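Local structure of protein E (Haemophilus influenzae, 3ZH5) at residues N77-F87 with A99-L110. The protein acts as a surface adhesin that binds host epithelial cells and the host proteins vitronectin, laminin and plasminogen, aiding serum resistance and immune evasion. Residues are numbered along the deposited sequence; the frame is centred on the assembly and turned at random.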
loop_
_atom_site.group_PDB
_atom_site.type_symbol
_atom_site.label_atom_id
_atom_site.label_comp_id
_atom_site.label_asym_id
_atom_site.label_seq_id
_atom_site.Cartn_x
_atom_site.Cartn_y
_atom_site.Cartn_z
ATOM N N ASN A 77 5.547 -10.506 14.847
ATOM C CA ASN A 77 5.489 -9.394 15.812
ATOM C C ASN A 77 4.739 -8.197 15.269
ATOM O O ASN A 77 4.675 -7.155 15.922
ATOM C CB ASN A 77 6.897 -9.002 16.268
ATOM C CG ASN A 77 7.827 -8.647 15.105
ATOM O OD1 ASN A 77 7.388 -8.393 13.977
ATOM N ND2 ASN A 77 9.125 -8.600 15.394
ATOM N N TYR A 78 4.156 -8.346 14.081
ATOM C CA TYR A 78 3.417 -7.267 13.432
ATOM C C TYR A 78 4.242 -5.971 13.304
ATOM O O TYR A 78 3.711 -4.861 13.407
ATOM C CB TYR A 78 2.086 -7.015 14.166
ATOM C CG TYR A 78 0.912 -7.887 13.720
ATOM C CD1 TYR A 78 1.074 -9.227 13.444
ATOM C CD2 TYR A 78 -0.377 -7.347 13.606
ATOM C CE1 TYR A 78 0.006 -10.018 13.027
ATOM C CE2 TYR A 78 -1.449 -8.118 13.200
ATOM C CZ TYR A 78 -1.249 -9.462 12.917
ATOM O OH TYR A 78 -2.289 -10.250 12.506
ATOM N N HIS A 79 5.541 -6.113 13.017
ATOM C CA HIS A 79 6.318 -4.975 12.535
ATOM C C HIS A 79 6.072 -4.807 11.061
ATOM O O HIS A 79 6.083 -5.795 10.298
ATOM C CB HIS A 79 7.827 -5.188 12.748
ATOM C CG HIS A 79 8.258 -5.107 14.180
ATOM N ND1 HIS A 79 9.583 -5.244 14.577
ATOM C CD2 HIS A 79 7.542 -4.938 15.316
ATOM C CE1 HIS A 79 9.650 -5.183 15.892
ATOM N NE2 HIS A 79 8.422 -4.993 16.367
ATOM N N LEU A 80 5.892 -3.561 10.657
ATOM C CA LEU A 80 5.579 -3.194 9.285
ATOM C C LEU A 80 6.561 -2.116 8.901
ATOM O O LEU A 80 6.585 -1.051 9.530
ATOM C CB LEU A 80 4.178 -2.576 9.168
ATOM C CG LEU A 80 3.740 -2.344 7.712
ATOM C CD1 LEU A 80 3.520 -3.669 7.030
ATOM C CD2 LEU A 80 2.455 -1.610 7.606
ATOM N N THR A 81 7.393 -2.393 7.900
ATOM C CA THR A 81 8.351 -1.409 7.386
ATOM C C THR A 81 7.855 -0.770 6.101
ATOM O O THR A 81 7.393 -1.461 5.162
ATOM C CB THR A 81 9.683 -2.126 7.136
ATOM O OG1 THR A 81 10.068 -2.810 8.342
ATOM C CG2 THR A 81 10.755 -1.176 6.639
ATOM N N GLN A 82 7.905 0.551 6.068
ATOM C CA GLN A 82 7.666 1.341 4.860
ATOM C C GLN A 82 9.000 1.470 4.163
ATOM O O GLN A 82 9.950 2.027 4.743
ATOM C CB GLN A 82 7.102 2.718 5.207
ATOM C CG GLN A 82 7.134 3.790 4.100
ATOM C CD GLN A 82 6.369 3.500 2.838
ATOM O OE1 GLN A 82 5.373 2.765 2.828
ATOM N NE2 GLN A 82 6.804 4.129 1.753
ATOM N N VAL A 83 9.063 0.987 2.921
ATOM C CA VAL A 83 10.332 0.939 2.175
ATOM C C VAL A 83 10.427 2.019 1.115
ATOM O O VAL A 83 11.483 2.643 0.935
ATOM C CB VAL A 83 10.505 -0.443 1.498
ATOM C CG1 VAL A 83 11.683 -0.450 0.531
ATOM C CG2 VAL A 83 10.658 -1.482 2.587
ATOM N N ARG A 84 9.361 2.218 0.367
ATOM C CA ARG A 84 9.396 3.254 -0.664
ATOM C C ARG A 84 8.018 3.613 -1.165
ATOM O O ARG A 84 7.018 2.880 -0.944
ATOM C CB ARG A 84 10.302 2.896 -1.829
ATOM C CG ARG A 84 9.715 1.958 -2.830
ATOM C CD ARG A 84 10.574 1.802 -4.069
ATOM N NE ARG A 84 10.437 2.931 -5.002
ATOM C CZ ARG A 84 11.420 3.753 -5.371
ATOM N NH1 ARG A 84 12.657 3.588 -4.910
ATOM N NH2 ARG A 84 11.179 4.742 -6.233
ATOM N N THR A 85 7.985 4.788 -1.800
ATOM C CA THR A 85 6.769 5.388 -2.295
ATOM C C THR A 85 6.939 5.840 -3.719
ATOM O O THR A 85 7.923 6.478 -4.059
ATOM C CB THR A 85 6.389 6.618 -1.466
ATOM O OG1 THR A 85 6.097 6.209 -0.127
ATOM C CG2 THR A 85 5.185 7.290 -2.062
ATOM N N ASP A 86 5.969 5.475 -4.552
ATOM C CA ASP A 86 5.933 5.912 -5.933
ATOM C C ASP A 86 4.571 6.514 -6.213
ATOM O O ASP A 86 3.543 5.983 -5.765
ATOM C CB ASP A 86 6.183 4.714 -6.858
ATOM C CG ASP A 86 7.631 4.218 -6.792
ATOM O OD1 ASP A 86 8.513 4.937 -7.323
ATOM O OD2 ASP A 86 7.882 3.132 -6.205
ATOM N N PHE A 87 4.543 7.622 -6.945
ATOM C CA PHE A 87 3.271 8.212 -7.334
ATOM C C PHE A 87 2.966 7.860 -8.772
ATOM O O PHE A 87 3.860 7.784 -9.583
ATOM C CB PHE A 87 3.308 9.726 -7.183
ATOM C CG PHE A 87 3.619 10.182 -5.794
ATOM C CD1 PHE A 87 2.633 10.208 -4.826
ATOM C CD2 PHE A 87 4.888 10.606 -5.465
ATOM C CE1 PHE A 87 2.912 10.633 -3.554
ATOM C CE2 PHE A 87 5.169 11.031 -4.189
ATOM C CZ PHE A 87 4.179 11.046 -3.233
ATOM N N ALA A 99 8.646 10.002 -8.086
ATOM C CA ALA A 99 9.072 9.600 -6.764
ATOM C C ALA A 99 9.932 10.680 -6.148
ATOM O O ALA A 99 10.598 11.423 -6.861
ATOM C CB ALA A 99 9.852 8.289 -6.845
ATOM N N PRO A 100 9.933 10.756 -4.812
ATOM C CA PRO A 100 10.847 11.649 -4.081
ATOM C C PRO A 100 12.307 11.234 -4.225
ATOM O O PRO A 100 12.584 10.041 -4.380
ATOM C CB PRO A 100 10.421 11.480 -2.618
ATOM C CG PRO A 100 9.395 10.358 -2.582
ATOM C CD PRO A 100 9.262 9.778 -3.942
ATOM N N LYS A 101 13.224 12.201 -4.153
ATOM C CA LYS A 101 14.663 11.913 -4.171
ATOM C C LYS A 101 15.035 11.023 -2.991
ATOM O O LYS A 101 15.559 9.922 -3.169
ATOM C CB LYS A 101 15.478 13.210 -4.127
ATOM C CG LYS A 101 15.443 14.012 -5.427
ATOM C CD LYS A 101 15.690 15.515 -5.212
ATOM C CE LYS A 101 14.466 16.204 -4.597
ATOM N NZ LYS A 101 14.533 17.695 -4.664
ATOM N N LYS A 102 14.748 11.488 -1.779
ATOM C CA LYS A 102 14.983 10.670 -0.595
ATOM C C LYS A 102 13.711 9.926 -0.203
ATOM O O LYS A 102 12.633 10.502 -0.093
ATOM C CB LYS A 102 15.501 11.521 0.575
ATOM C CG LYS A 102 16.213 10.703 1.659
ATOM C CD LYS A 102 17.422 11.445 2.199
ATOM C CE LYS A 102 18.045 10.740 3.393
ATOM N NZ LYS A 102 19.216 11.524 3.926
ATOM N N GLN A 103 13.845 8.621 -0.031
ATOM C CA GLN A 103 12.748 7.811 0.437
ATOM C C GLN A 103 12.835 7.782 1.949
ATOM O O GLN A 103 13.892 7.483 2.525
ATOM C CB GLN A 103 12.849 6.399 -0.149
ATOM C CG GLN A 103 12.597 6.334 -1.653
ATOM C CD GLN A 103 11.130 6.416 -1.995
ATOM O OE1 GLN A 103 10.293 6.240 -1.129
ATOM N NE2 GLN A 103 10.815 6.695 -3.260
ATOM N N LYS A 104 11.728 8.112 2.592
ATOM C CA LYS A 104 11.662 8.100 4.040
ATOM C C LYS A 104 11.178 6.761 4.476
ATOM O O LYS A 104 10.135 6.305 4.024
ATOM C CB LYS A 104 10.728 9.198 4.543
ATOM C CG LYS A 104 11.440 10.520 4.783
ATOM C CD LYS A 104 12.484 10.364 5.906
ATOM C CE LYS A 104 13.877 10.815 5.471
ATOM N NZ LYS A 104 14.020 12.309 5.457
ATOM N N LYS A 105 11.957 6.099 5.317
ATOM C CA LYS A 105 11.694 4.724 5.684
ATOM C C LYS A 105 11.424 4.713 7.187
ATOM O O LYS A 105 11.906 5.566 7.946
ATOM C CB LYS A 105 12.890 3.744 5.312
ATOM C CG LYS A 105 13.265 3.707 3.841
ATOM C CD LYS A 105 14.746 3.131 3.632
ATOM C CE LYS A 105 15.266 3.328 2.200
ATOM N NZ LYS A 105 14.176 2.864 1.201
ATOM N N HIS A 106 10.578 3.791 7.625
ATOM C CA HIS A 106 10.394 3.569 9.046
ATOM C C HIS A 106 9.720 2.235 9.235
ATOM O O HIS A 106 9.096 1.743 8.322
ATOM C CB HIS A 106 9.488 4.689 9.618
ATOM C CG HIS A 106 8.145 4.811 8.951
ATOM N ND1 HIS A 106 7.079 3.990 9.272
ATOM C CD2 HIS A 106 7.689 5.643 7.986
ATOM C CE1 HIS A 106 6.038 4.316 8.538
ATOM N NE2 HIS A 106 6.367 5.321 7.753
ATOM N N THR A 107 9.891 1.670 10.420
ATOM C CA THR A 107 9.186 0.488 10.851
ATOM C C THR A 107 8.268 0.832 12.033
ATOM O O THR A 107 8.686 1.558 12.975
ATOM C CB THR A 107 10.191 -0.525 11.240
ATOM O OG1 THR A 107 10.913 -0.854 10.040
ATOM C CG2 THR A 107 9.575 -1.767 11.877
ATOM N N LEU A 108 7.002 0.382 11.941
ATOM C CA LEU A 108 6.068 0.506 13.074
ATOM C C LEU A 108 5.803 -0.842 13.702
ATOM O O LEU A 108 5.980 -1.870 13.078
ATOM C CB LEU A 108 4.690 0.985 12.615
ATOM C CG LEU A 108 4.562 2.162 11.681
ATOM C CD1 LEU A 108 4.065 1.631 10.375
ATOM C CD2 LEU A 108 3.596 3.185 12.275
ATOM N N SER A 109 5.292 -0.830 14.925
ATOM C CA SER A 109 4.717 -2.007 15.512
ATOM C C SER A 109 3.198 -1.716 15.470
ATOM O O SER A 109 2.743 -0.809 16.119
ATOM C CB SER A 109 5.221 -2.155 16.932
ATOM O OG SER A 109 4.743 -3.332 17.531
ATOM N N LEU A 110 2.452 -2.477 14.667
ATOM C CA LEU A 110 1.064 -2.164 14.362
ATOM C C LEU A 110 0.217 -2.296 15.590
ATOM O O LEU A 110 0.532 -3.050 16.503
ATOM C CB LEU A 110 0.521 -3.087 13.260
ATOM C CG LEU A 110 1.205 -2.835 11.904
ATOM C CD1 LEU A 110 0.760 -3.889 10.907
ATOM C CD2 LEU A 110 0.860 -1.450 11.373
HETATM O O HOH W 1 2.400 -5.279 17.125
HETATM O O HOH W 2 6.851 -5.011 18.997
HETATM O O HOH W 3 9.253 5.827 1.758
#
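Leu80 and Leu108 form a hydrogen-bonded pair in an antiparallel beta ladder, through which the short strand 106-109 adds to the edge of the adhesin's antiparallel sheet alongside strand 79-88. The ladder is a worked example of an edge strand whose two faces differ. On the packed face, Leu110 lays its CG 4.0 Å from Leu80 CB, and both leucines rest on Leu116 of helix 115-128. Further along this face the edge strand is exposed: Gln82 CB sits over one face of the His106 ring, 3.9 Å from its centroid, a CH-pi contact. With CG of His106 between the backbone N and the carbonyl carbon (chi1 57°), the ring comes back toward strand 79-88. The face carrying His79, Thr81, Thr107 and Ser109 is the looser, polar one: Thr81 OG1 and Thr107 OG1 meet at 2.7 Å, while a water joins His79 NE2 to Ser109 OG. Beyond the ladder, side chains take over from backbone pairing between the two segments. Lys105 NZ donates to Val83 O, and Gln103, bent at chi2 (-78°), turns its amide to Thr85, accepting from N and donating to O. The amide nitrogen also lies over one face of the Arg84 guanidinium, whose edge grips Asp86 side-on: NE reaches OD2 at 2.8 Å and NH2 reaches OD1 at 2.9 Å.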